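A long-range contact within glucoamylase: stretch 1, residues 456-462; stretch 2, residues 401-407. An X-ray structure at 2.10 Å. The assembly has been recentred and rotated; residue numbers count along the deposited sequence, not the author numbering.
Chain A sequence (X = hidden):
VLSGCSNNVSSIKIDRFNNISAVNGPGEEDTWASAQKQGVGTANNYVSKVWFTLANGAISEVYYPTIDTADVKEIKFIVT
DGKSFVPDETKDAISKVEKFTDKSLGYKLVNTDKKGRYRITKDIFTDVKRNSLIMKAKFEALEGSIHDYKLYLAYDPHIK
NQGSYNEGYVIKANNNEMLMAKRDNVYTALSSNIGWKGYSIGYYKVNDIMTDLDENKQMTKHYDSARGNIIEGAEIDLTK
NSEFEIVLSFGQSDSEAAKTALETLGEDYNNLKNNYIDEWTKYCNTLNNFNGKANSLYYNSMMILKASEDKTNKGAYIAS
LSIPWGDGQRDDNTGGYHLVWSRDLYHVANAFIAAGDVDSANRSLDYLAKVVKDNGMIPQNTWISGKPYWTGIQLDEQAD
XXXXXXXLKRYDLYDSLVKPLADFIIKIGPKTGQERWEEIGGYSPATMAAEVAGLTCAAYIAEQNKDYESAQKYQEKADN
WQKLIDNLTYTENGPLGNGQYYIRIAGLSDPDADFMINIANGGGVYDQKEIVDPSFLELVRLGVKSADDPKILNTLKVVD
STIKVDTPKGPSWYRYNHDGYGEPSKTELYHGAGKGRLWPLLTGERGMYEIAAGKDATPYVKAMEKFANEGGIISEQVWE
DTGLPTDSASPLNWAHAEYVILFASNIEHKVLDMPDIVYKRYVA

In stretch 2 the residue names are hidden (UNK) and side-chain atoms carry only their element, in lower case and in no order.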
ATOM      1  N   THR A 456     -19.261  21.735  -9.156  1.00 16.47           N
ATOM      2  CA  THR A 456     -20.026  22.504  -8.184  1.00 16.61           C
ATOM      3  C   THR A 456     -19.032  23.164  -7.212  1.00 17.65           C
ATOM      4  O   THR A 456     -19.163  24.346  -6.882  1.00 16.88           O
ATOM      5  CB  THR A 456     -21.033  21.596  -7.411  1.00 17.77           C
ATOM      6  OG1 THR A 456     -22.028  21.091  -8.316  1.00 13.52           O
ATOM      7  CG2 THR A 456     -21.725  22.382  -6.303  1.00 17.88           C
ATOM      8  N   CYS A 457     -18.032  22.405  -6.761  1.00 16.80           N
ATOM      9  CA  CYS A 457     -17.027  22.948  -5.850  1.00 18.36           C
ATOM     10  C   CYS A 457     -16.187  23.997  -6.582  1.00 18.75           C
ATOM     11  O   CYS A 457     -15.753  24.984  -5.985  1.00 19.38           O
ATOM     12  CB  CYS A 457     -16.114  21.838  -5.312  1.00 16.88           C
ATOM     13  SG  CYS A 457     -16.946  20.605  -4.277  1.00 17.79           S
ATOM     14  N   ALA A 458     -15.968  23.784  -7.878  1.00 18.57           N
ATOM     15  CA  ALA A 458     -15.185  24.721  -8.676  1.00 19.50           C
ATOM     16  C   ALA A 458     -15.928  26.044  -8.791  1.00 19.97           C
ATOM     17  O   ALA A 458     -15.318  27.112  -8.771  1.00 19.95           O
ATOM     18  CB  ALA A 458     -14.920  24.148 -10.063  1.00 18.68           C
ATOM     19  N   ALA A 459     -17.247  25.963  -8.917  1.00 20.16           N
ATOM     20  CA  ALA A 459     -18.079  27.154  -9.024  1.00 22.95           C
ATOM     21  C   ALA A 459     -18.030  27.931  -7.712  1.00 23.09           C
ATOM     22  O   ALA A 459     -17.977  29.161  -7.713  1.00 24.74           O
ATOM     23  CB  ALA A 459     -19.513  26.761  -9.346  1.00 22.75           C
ATOM     24  N   TYR A 460     -18.045  27.205  -6.600  1.00 22.99           N
ATOM     25  CA  TYR A 460     -17.993  27.817  -5.275  1.00 24.97           C
ATOM     26  C   TYR A 460     -16.685  28.579  -5.108  1.00 25.21           C
ATOM     27  O   TYR A 460     -16.672  29.727  -4.669  1.00 25.15           O
ATOM     28  CB  TYR A 460     -18.076  26.743  -4.191  1.00 24.62           C
ATOM     29  CG  TYR A 460     -18.034  27.288  -2.778  1.00 25.76           C
ATOM     30  CD1 TYR A 460     -19.207  27.645  -2.114  1.00 25.35           C
ATOM     31  CD2 TYR A 460     -16.820  27.444  -2.103  1.00 26.32           C
ATOM     32  CE1 TYR A 460     -19.176  28.142  -0.812  1.00 27.47           C
ATOM     33  CE2 TYR A 460     -16.778  27.941  -0.800  1.00 27.75           C
ATOM     34  CZ  TYR A 460     -17.960  28.286  -0.160  1.00 27.74           C
ATOM     35  OH  TYR A 460     -17.928  28.772   1.129  1.00 28.25           O
ATOM     36  N   ILE A 461     -15.582  27.922  -5.453  1.00 25.23           N
ATOM     37  CA  ILE A 461     -14.262  28.531  -5.339  1.00 25.20           C
ATOM     38  C   ILE A 461     -14.111  29.707  -6.300  1.00 26.23           C
ATOM     39  O   ILE A 461     -13.463  30.700  -5.973  1.00 25.99           O
ATOM     40  CB  ILE A 461     -13.148  27.502  -5.612  1.00 23.18           C
ATOM     41  CG1 ILE A 461     -13.197  26.392  -4.557  1.00 22.72           C
ATOM     42  CG2 ILE A 461     -11.789  28.192  -5.599  1.00 22.95           C
ATOM     43  CD1 ILE A 461     -12.196  25.276  -4.792  1.00 23.24           C
ATOM     44  N   ALA A 462     -14.707  29.593  -7.484  1.00 26.88           N
ATOM     45  CA  ALA A 462     -14.636  30.673  -8.462  1.00 29.38           C
ATOM     46  C   ALA A 462     -15.305  31.913  -7.876  1.00 31.33           C
ATOM     47  O   ALA A 462     -14.812  33.026  -8.043  1.00 31.50           O
ATOM     48  CB  ALA A 462     -15.325  30.272  -9.750  1.00 29.32           C
ATOM     49  N   UNK A 401      -9.282  16.564  -6.947  1.00 16.52           N
ATOM     50  CA  UNK A 401      -8.450  17.617  -6.362  1.00 17.13           C
ATOM     51  C   UNK A 401      -9.232  18.918  -6.153  1.00 16.97           C
ATOM     52  O   UNK A 401      -8.928  19.689  -5.238  1.00 14.56           O
ATOM     53  c   UNK A 401      -7.294  17.746  -7.358  1.00 16.99           C
ATOM     54  c   UNK A 401      -8.644  15.979  -8.138  1.00 16.07           C
ATOM     55  c   UNK A 401      -7.830  17.124  -8.626  1.00 21.01           C
ATOM     56  N   UNK A 402     -10.243  19.156  -6.989  1.00 15.94           N
ATOM     57  CA  UNK A 402     -11.058  20.360  -6.848  1.00 16.86           C
ATOM     58  C   UNK A 402     -11.910  20.234  -5.593  1.00 16.91           C
ATOM     59  O   UNK A 402     -12.033  21.180  -4.820  1.00 18.15           O
ATOM     60  c   UNK A 402     -11.263  20.699  -9.352  1.00 15.83           C
ATOM     61  c   UNK A 402     -12.170  20.778 -10.577  1.00 15.54           C
ATOM     62  c   UNK A 402     -12.875  21.818  -7.780  1.00 14.27           C
ATOM     63  c   UNK A 402     -12.030  20.569  -8.036  1.00 15.96           C
ATOM     64  N   UNK A 403     -12.502  19.058  -5.407  1.00 16.18           N
ATOM     65  CA  UNK A 403     -13.347  18.804  -4.249  1.00 14.92           C
ATOM     66  C   UNK A 403     -12.530  18.954  -2.965  1.00 15.51           C
ATOM     67  O   UNK A 403     -13.018  19.497  -1.976  1.00 15.33           O
ATOM     68  c   UNK A 403     -14.803  17.260  -5.607  1.00 15.38           C
ATOM     69  c   UNK A 403     -14.857  17.130  -3.099  1.00 13.43           C
ATOM     70  c   UNK A 403     -15.350  15.872  -5.855  1.00 15.61           C
ATOM     71  c   UNK A 403     -13.973  17.387  -4.320  1.00 16.05           C
ATOM     72  N   UNK A 404     -11.285  18.483  -2.994  1.00 13.64           N
ATOM     73  CA  UNK A 404     -10.402  18.579  -1.835  1.00 13.74           C
ATOM     74  C   UNK A 404     -10.044  20.051  -1.571  1.00 14.94           C
ATOM     75  O   UNK A 404      -9.979  20.481  -0.428  1.00 14.60           O
ATOM     76  c   UNK A 404      -8.765  17.118   0.313  1.00 10.03           C
ATOM     77  c   UNK A 404      -8.112  17.685  -0.924  1.00 11.37           C
ATOM     78  c   UNK A 404      -6.929  16.809  -1.349  1.00 11.41           C
ATOM     79  c   UNK A 404      -9.123  17.766  -2.073  1.00 12.07           C
ATOM     80  N   UNK A 405      -9.809  20.814  -2.635  1.00 15.85           N
ATOM     81  CA  UNK A 405      -9.481  22.223  -2.493  1.00 18.21           C
ATOM     82  C   UNK A 405     -10.618  22.927  -1.761  1.00 19.70           C
ATOM     83  O   UNK A 405     -10.397  23.811  -0.931  1.00 19.56           O
ATOM     84  c   UNK A 405      -9.275  22.866  -3.867  1.00 17.58           C
ATOM     85  o   UNK A 405      -8.080  22.402  -4.465  1.00 19.71           O
ATOM     86  N   UNK A 406     -11.842  22.518  -2.069  1.00 20.61           N
ATOM     87  CA  UNK A 406     -13.014  23.100  -1.442  1.00 21.48           C
ATOM     88  C   UNK A 406     -13.103  22.763   0.047  1.00 21.19           C
ATOM     89  O   UNK A 406     -13.332  23.639   0.874  1.00 20.94           O
ATOM     90  o   UNK A 406     -18.798  23.508   1.145  1.00 36.40           O
ATOM     91  c   UNK A 406     -14.285  22.625  -2.152  1.00 22.58           C
ATOM     92  c   UNK A 406     -17.196  24.336  -0.403  1.00 29.50           C
ATOM     93  c   UNK A 406     -15.531  22.844  -1.334  1.00 25.69           C
ATOM     94  c   UNK A 406     -17.741  23.280   0.305  1.00 31.02           C
ATOM     95  c   UNK A 406     -16.107  21.796  -0.615  1.00 25.86           C
ATOM     96  c   UNK A 406     -17.206  22.006   0.200  1.00 29.30           C
ATOM     97  c   UNK A 406     -16.096  24.114  -1.218  1.00 27.64           C
ATOM     98  N   UNK A 407     -12.929  21.490   0.386  1.00 22.32           N
ATOM     99  CA  UNK A 407     -13.011  21.077   1.779  1.00 22.75           C
ATOM    100  C   UNK A 407     -11.891  21.663   2.636  1.00 21.91           C
ATOM    101  O   UNK A 407     -12.081  21.915   3.823  1.00 21.49           O
ATOM    102  n   UNK A 407     -13.409  15.674   3.690  1.00 31.11           N
ATOM    103  n   UNK A 407     -14.388  16.783   5.443  1.00 29.95           N
ATOM    104  n   UNK A 407     -14.663  17.559   3.298  1.00 30.70           N
ATOM    105  c   UNK A 407     -14.155  16.671   4.143  1.00 30.16           C
ATOM    106  c   UNK A 407     -13.015  19.551   1.877  1.00 25.99           C
ATOM    107  c   UNK A 407     -14.461  17.523   1.855  1.00 31.02           C
ATOM    108  c   UNK A 407     -14.272  18.916   1.298  1.00 29.27           C
TER

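Position 401 has three side-chain carbons, and they close a ring onto the backbone N. That closure identifies Pro 401. It lies out of reach of stretch 1, and its ring nitrogen has no hydrogen to donate, in keeping with a helix kinked here.

Position 402 carries four carbons, forked at the first, with one arm two carbons long. Its CA-to-CB bond points toward stretch 1, and the short arm lies 3.7 Å from the N of Ala 458. A fork at CB with unequal arms means isoleucine, Ile 402, in the m, t rotamer. Its CG2 is also 3.9 Å from Ala 458 CB and 4.1 Å from Cys 457 CB.

Position 403 repeats that pattern: four carbons, a fork at the first, one longer arm. Here CA-to-CB points away, yet the backbone comes close, with Cys 457 SG 4.0 Å from the CA of 403. This is Ile 403, whose CG1 remains 4.2 Å from Cys 457 SG.

Position 404 also has four carbons, but the fork is at the second, so it is Leu 404. Its CA-to-CB bond points away, and it makes no contact with stretch 1.

Position 405 has one carbon followed by one oxygen. Its CB lies 3.9 Å from Ile 461 CD1. The residue is Ser 405, and its OG donates a hydrogen bond to Pro 401 O (2.9 Å), satisfying the hydroxyl within its own helix.

Position 406 shows one carbon, then a six-carbon ring bearing an oxygen. Its CB lies 3.7 Å from Cys 457 CB. A hydroxylated six-membered ring means Tyr 406. Its CD2 approaches Tyr 460 CD2 at 3.5 Å, while its OH is hydrogen-bonded elsewhere in the structure.

Position 407 has three carbons, a nitrogen, then a carbon carrying two more nitrogens: a guanidinium, hence Arg 407. Its CA-to-CB bond points away, and it makes no contact with stretch 1.

The two helices cross at 46°, their axes 8.6 Å apart at closest approach. The backbones draw near at Cys 457, whose CA is 5.8 Å from Ile 403 CA; its side chain reaches Ile 402, Ile 403 and Tyr 406. Further along, the edge of the Tyr 406 ring meets the face of Tyr 460, with centroids 5.0 Å apart and planes at 88°. Cys 457 SG sits 4.5 Å from the centroid of the Tyr 406 ring, obliquely. No hydrogen bond crosses between the stretches, so apolar packing and aromatic geometry account for the contact, which buries 347 Å² in all.

Stretch 2 401-407: PIILSYR
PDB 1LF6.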